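Local coordinates for flagellar protein FliT (Bordetella bronchiseptica, PDB 3H3M), which probably acts as a flagellar export chaperone, binding the filament-capping protein FliD before its secretion, as FliT does in other bacteria, at residues A[30-34]-A[49-53]; A[38-43]-A[94-98]. Residue numbers count along the deposited sequence, not the author numbering.

Contact 1 of 2, residues A[30-34]-A[49-53]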
loop_
_atom_site.group_PDB
_atom_site.type_symbol
_atom_site.label_atom_id
_atom_site.label_comp_id
_atom_site.label_asym_id
_atom_site.label_seq_id
_atom_site.Cartn_x
_atom_site.Cartn_y
_atom_site.Cartn_z
ATOM N N LEU A 30 -3.632 11.154 -0.779
ATOM C CA LEU A 30 -2.690 11.027 0.300
ATOM C C LEU A 30 -1.488 10.177 -0.089
ATOM O O LEU A 30 -0.371 10.551 0.177
ATOM C CB LEU A 30 -3.371 10.431 1.514
ATOM C CG LEU A 30 -2.429 10.302 2.690
ATOM C CD1 LEU A 30 -1.811 11.625 3.106
ATOM C CD2 LEU A 30 -3.177 9.663 3.823
ATOM N N THR A 31 -1.732 9.049 -0.756
ATOM C CA THR A 31 -0.645 8.157 -1.190
ATOM C C THR A 31 0.241 8.822 -2.243
ATOM O O THR A 31 1.432 8.526 -2.313
ATOM C CB THR A 31 -1.176 6.773 -1.660
ATOM O OG1 THR A 31 -2.127 6.956 -2.713
ATOM C CG2 THR A 31 -1.824 6.043 -0.514
ATOM N N SER A 32 -0.335 9.751 -3.019
ATOM C CA SER A 32 0.435 10.548 -3.976
ATOM C C SER A 32 1.337 11.570 -3.241
ATOM O O SER A 32 2.493 11.805 -3.630
ATOM C CB SER A 32 -0.492 11.248 -4.987
ATOM O OG SER A 32 -1.130 10.324 -5.884
ATOM N N ARG A 33 0.818 12.177 -2.179
ATOM C CA ARG A 33 1.659 12.999 -1.299
ATOM C C ARG A 33 2.761 12.144 -0.683
ATOM O O ARG A 33 3.921 12.574 -0.605
ATOM C CB ARG A 33 0.818 13.678 -0.200
ATOM C CG ARG A 33 0.241 15.040 -0.627
ATOM C CD ARG A 33 -0.701 15.599 0.395
ATOM N NE ARG A 33 -2.037 15.064 0.155
ATOM C CZ ARG A 33 -2.999 14.870 1.071
ATOM N NH1 ARG A 33 -2.807 15.183 2.369
ATOM N NH2 ARG A 33 -4.179 14.345 0.669
HETATM N N MSE A 34 2.451 10.912 -0.282
HETATM C CA MSE A 34 3.514 10.095 0.325
HETATM C C MSE A 34 4.603 9.859 -0.686
HETATM O O MSE A 34 5.787 9.936 -0.357
HETATM C CB MSE A 34 3.041 8.751 0.809
HETATM C CG MSE A 34 2.004 8.829 1.809
HETATM SE SE MSE A 34 1.744 7.030 2.525
HETATM C CE MSE A 34 1.069 6.116 0.890
ATOM N N HIS A 49 2.446 11.351 7.071
ATOM C CA HIS A 49 1.259 11.122 6.200
ATOM C C HIS A 49 0.513 9.827 6.552
ATOM O O HIS A 49 -0.683 9.717 6.341
ATOM C CB HIS A 49 1.671 11.021 4.749
ATOM C CG HIS A 49 2.024 12.313 4.122
ATOM N ND1 HIS A 49 1.234 13.430 4.236
ATOM C CD2 HIS A 49 3.031 12.648 3.284
ATOM C CE1 HIS A 49 1.762 14.415 3.527
ATOM N NE2 HIS A 49 2.863 13.973 2.949
ATOM N N GLY A 50 1.227 8.839 7.073
ATOM C CA GLY A 50 0.607 7.615 7.551
ATOM C C GLY A 50 -0.422 7.825 8.644
ATOM O O GLY A 50 -1.295 6.968 8.863
ATOM N N GLN A 51 -0.348 8.946 9.359
ATOM C CA GLN A 51 -1.337 9.175 10.426
ATOM C C GLN A 51 -2.727 9.408 9.846
ATOM O O GLN A 51 -3.713 8.776 10.246
ATOM C CB GLN A 51 -0.912 10.314 11.335
ATOM C CG GLN A 51 0.190 9.874 12.341
ATOM N N GLU A 52 -2.788 10.288 8.859
ATOM C CA GLU A 52 -4.011 10.525 8.107
ATOM C C GLU A 52 -4.460 9.230 7.445
ATOM O O GLU A 52 -5.638 8.896 7.465
ATOM C CB GLU A 52 -3.743 11.597 7.049
ATOM C CG GLU A 52 -4.974 12.395 6.603
ATOM C CD GLU A 52 -4.662 13.366 5.478
ATOM O OE1 GLU A 52 -3.575 13.998 5.508
ATOM O OE2 GLU A 52 -5.510 13.495 4.560
ATOM N N TYR A 53 -3.503 8.490 6.889
ATOM C CA TYR A 53 -3.761 7.258 6.133
ATOM C C TYR A 53 -4.595 6.281 6.923
ATOM O O TYR A 53 -5.507 5.701 6.395
ATOM C CB TYR A 53 -2.428 6.626 5.725
ATOM C CG TYR A 53 -2.472 5.421 4.797
ATOM C CD1 TYR A 53 -2.305 5.552 3.402
ATOM C CD2 TYR A 53 -2.616 4.134 5.317
ATOM C CE1 TYR A 53 -2.302 4.419 2.555
ATOM C CE2 TYR A 53 -2.609 3.009 4.482
ATOM C CZ TYR A 53 -2.450 3.154 3.102
ATOM O OH TYR A 53 -2.434 2.007 2.322
HETATM O O HOH W 1 4.062 15.349 0.664
#
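A salt bridge joins Arg33 and Glu52 across the helix pair. Arg33 NH1 lies 3.4 Å from Glu52 OE1, and the hydrogen bond within the bridge is weak. Water 1 makes a second polar link: it donates to Arg33 O at 3.1 Å and lies 2.9 Å from His49 NE2. Arg33 CB also sits over one face of the His49 ring, 4.1 Å from its centroid, in a CH-pi contact. Leu30 then fills the space between the helices. Leu30 CD2 reaches 3.3 Å from Tyr53 N, 3.7 Å from Tyr53 CB and 3.8 Å from Glu52 CB. Selenomethionine Met34 packs its CG on His49 CB at 3.7 Å. Met34 SE makes an oblique Met-aromatic contact with Tyr53, 5.2 Å from the ring centroid. Thr31 CG2 meets the ring edge at Tyr53 CE1, 3.5 Å away, while Thr31 OG1 hydrogen-bonds back to Ile27 O. The helix segments run antiparallel at 163°, with axes 10.0 Å apart. They belong to the helical hairpin of 20-39 and 43-63. Helix 72-105 packs on Thr31, Met34 and Tyr53 through Asp88, and Arg92 of the second subunit makes a cation-pi contact with Tyr53.

Contact 2 of 2, residues A[38-43]-A[94-98]; sequences ANASNW and LALPQ
Segment 38-43 ends one helix and starts the next. Ala38 and Asn39 are helical, and Ala40 (-99/9) is the first residue to leave helical angles. Ser41 has positive phi (58/35). Ser41 N hydrogen-bonds to Ala38 O at 2.9 Å, and Asn42 N to Ala37 O. Asn42 (-103/82) is the N-cap of the helix that Trp43 begins, its OD1 accepting from Leu45 N. Segment 94-98 is helical, kinked at Pro97, whose nitrogen makes no bond to the preceding turn. Ala38 and Leu94 are in register, CA to CA 6.5 Å. Leu94 (m, t) brings CD1 to 4.2 Å from Ala38 CB and 3.8 Å from Asn39 N. Trp43 (chi1 m, chi2 120°) puts CZ3 3.5 Å from Ala95 CB. Gln98 NE2 lies at the indole edge, 3.6 Å from Trp43 CZ2, and donates to Leu94 O at 3.0 Å. Leu99 of the second subunit packs on Trp43 and Ala95. This Schellman turn (Ser41 C-prime) and N-cap connect a helical hairpin and pack on helix 72-105, the third helix.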
loop_
_atom_site.group_PDB
_atom_site.type_symbol
_atom_site.label_atom_id
_atom_site.label_comp_id
_atom_site.label_asym_id
_atom_site.label_seq_id
_atom_site.Cartn_x
_atom_site.Cartn_y
_atom_site.Cartn_z
ATOM N N ALA A 38 8.616 10.629 -0.401
ATOM C CA ALA A 38 9.571 9.546 -0.679
ATOM C C ALA A 38 10.552 9.932 -1.804
ATOM O O ALA A 38 11.756 9.707 -1.725
ATOM C CB ALA A 38 8.809 8.298 -1.071
ATOM N N ASN A 39 10.013 10.493 -2.861
ATOM C CA ASN A 39 10.804 11.063 -3.913
ATOM C C ASN A 39 11.917 12.034 -3.408
ATOM O O ASN A 39 13.001 12.079 -3.991
ATOM C CB ASN A 39 9.887 11.783 -4.927
ATOM C CG ASN A 39 10.572 12.014 -6.262
ATOM O OD1 ASN A 39 11.741 11.651 -6.428
ATOM N ND2 ASN A 39 9.844 12.603 -7.234
ATOM N N ALA A 40 11.624 12.787 -2.345
ATOM C CA ALA A 40 12.508 13.823 -1.823
ATOM C C ALA A 40 13.265 13.248 -0.651
ATOM O O ALA A 40 13.886 13.998 0.077
ATOM C CB ALA A 40 11.703 15.068 -1.334
ATOM N N SER A 41 13.155 11.947 -0.440
ATOM C CA SER A 41 13.784 11.271 0.698
ATOM C C SER A 41 13.369 11.814 2.062
ATOM O O SER A 41 14.151 11.827 2.999
ATOM C CB SER A 41 15.321 11.273 0.565
ATOM O OG SER A 41 15.751 10.531 -0.598
ATOM N N ASN A 42 12.124 12.227 2.183
ATOM C CA ASN A 42 11.667 12.818 3.430
ATOM C C ASN A 42 10.879 11.723 4.088
ATOM O O ASN A 42 9.654 11.620 3.989
ATOM C CB ASN A 42 10.864 14.107 3.212
ATOM C CG ASN A 42 10.721 14.918 4.470
ATOM O OD1 ASN A 42 10.599 14.357 5.579
ATOM N ND2 ASN A 42 10.712 16.263 4.329
ATOM N N TRP A 43 11.632 10.859 4.722
ATOM C CA TRP A 43 11.076 9.663 5.319
ATOM C C TRP A 43 10.116 10.022 6.425
ATOM O O TRP A 43 9.056 9.449 6.499
ATOM C CB TRP A 43 12.213 8.751 5.771
ATOM C CG TRP A 43 13.227 8.611 4.658
ATOM C CD1 TRP A 43 14.546 8.947 4.692
ATOM C CD2 TRP A 43 12.971 8.149 3.322
ATOM N NE1 TRP A 43 15.130 8.691 3.478
ATOM C CE2 TRP A 43 14.185 8.208 2.620
ATOM C CE3 TRP A 43 11.840 7.691 2.671
ATOM C CZ2 TRP A 43 14.309 7.806 1.315
ATOM C CZ3 TRP A 43 11.950 7.337 1.355
ATOM C CH2 TRP A 43 13.190 7.389 0.689
ATOM N N LEU A 94 11.429 3.340 -3.673
ATOM C CA LEU A 94 12.343 4.472 -3.539
ATOM C C LEU A 94 13.188 4.321 -2.291
ATOM O O LEU A 94 14.383 4.584 -2.309
ATOM C CB LEU A 94 11.568 5.816 -3.542
ATOM C CG LEU A 94 11.046 6.144 -4.934
ATOM C CD1 LEU A 94 10.043 7.252 -4.918
ATOM C CD2 LEU A 94 12.179 6.494 -5.810
ATOM N N ALA A 95 12.544 3.831 -1.237
ATOM C CA ALA A 95 13.104 3.790 0.108
ATOM C C ALA A 95 13.972 2.575 0.371
ATOM O O ALA A 95 15.064 2.658 0.951
ATOM C CB ALA A 95 11.940 3.864 1.166
ATOM N N LEU A 96 13.476 1.427 -0.028
ATOM C CA LEU A 96 14.085 0.203 0.440
ATOM C C LEU A 96 15.472 -0.029 -0.154
ATOM O O LEU A 96 16.343 -0.616 0.533
ATOM C CB LEU A 96 13.134 -1.010 0.257
ATOM C CG LEU A 96 11.852 -1.104 1.145
ATOM C CD1 LEU A 96 11.225 -2.466 1.020
ATOM C CD2 LEU A 96 12.126 -0.736 2.626
ATOM N N PRO A 97 15.720 0.424 -1.400
ATOM C CA PRO A 97 17.098 0.178 -1.863
ATOM C C PRO A 97 18.099 1.002 -1.059
ATOM O O PRO A 97 19.181 0.539 -0.750
ATOM C CB PRO A 97 17.047 0.579 -3.331
ATOM C CG PRO A 97 15.625 0.475 -3.694
ATOM C CD PRO A 97 14.881 0.923 -2.496
ATOM N N GLN A 98 17.692 2.194 -0.640
ATOM C CA GLN A 98 18.527 3.003 0.267
ATOM C C GLN A 98 18.682 2.389 1.656
ATOM O O GLN A 98 19.754 2.457 2.255
ATOM C CB GLN A 98 17.956 4.411 0.415
ATOM C CG GLN A 98 17.922 5.188 -0.881
ATOM C CD GLN A 98 17.245 6.570 -0.725
ATOM O OE1 GLN A 98 17.670 7.422 0.106
ATOM N NE2 GLN A 98 16.197 6.804 -1.546
#

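How the contacts relate
From the N terminus, helix 20-39 first passes through 30-34, then reaches its end within 38-43. The chain turns there and runs back along helix 43-63. Contact 1 closes this short hairpin, with 14 residues between its segments. After a connection, helix 72-105 returns, and contact 2 closes a longer loop of 50 residues from the hairpin turn to 94-98. The segments alternate along the chain, so the two contacts cross rather than nest. Both use helix 20-39, and their centres are 14 Å apart. Contact 1 ties it to helix 43-63; contact 2 ties its end and the turn to helix 72-105. Together they join all three helices, and both touch the second subunit.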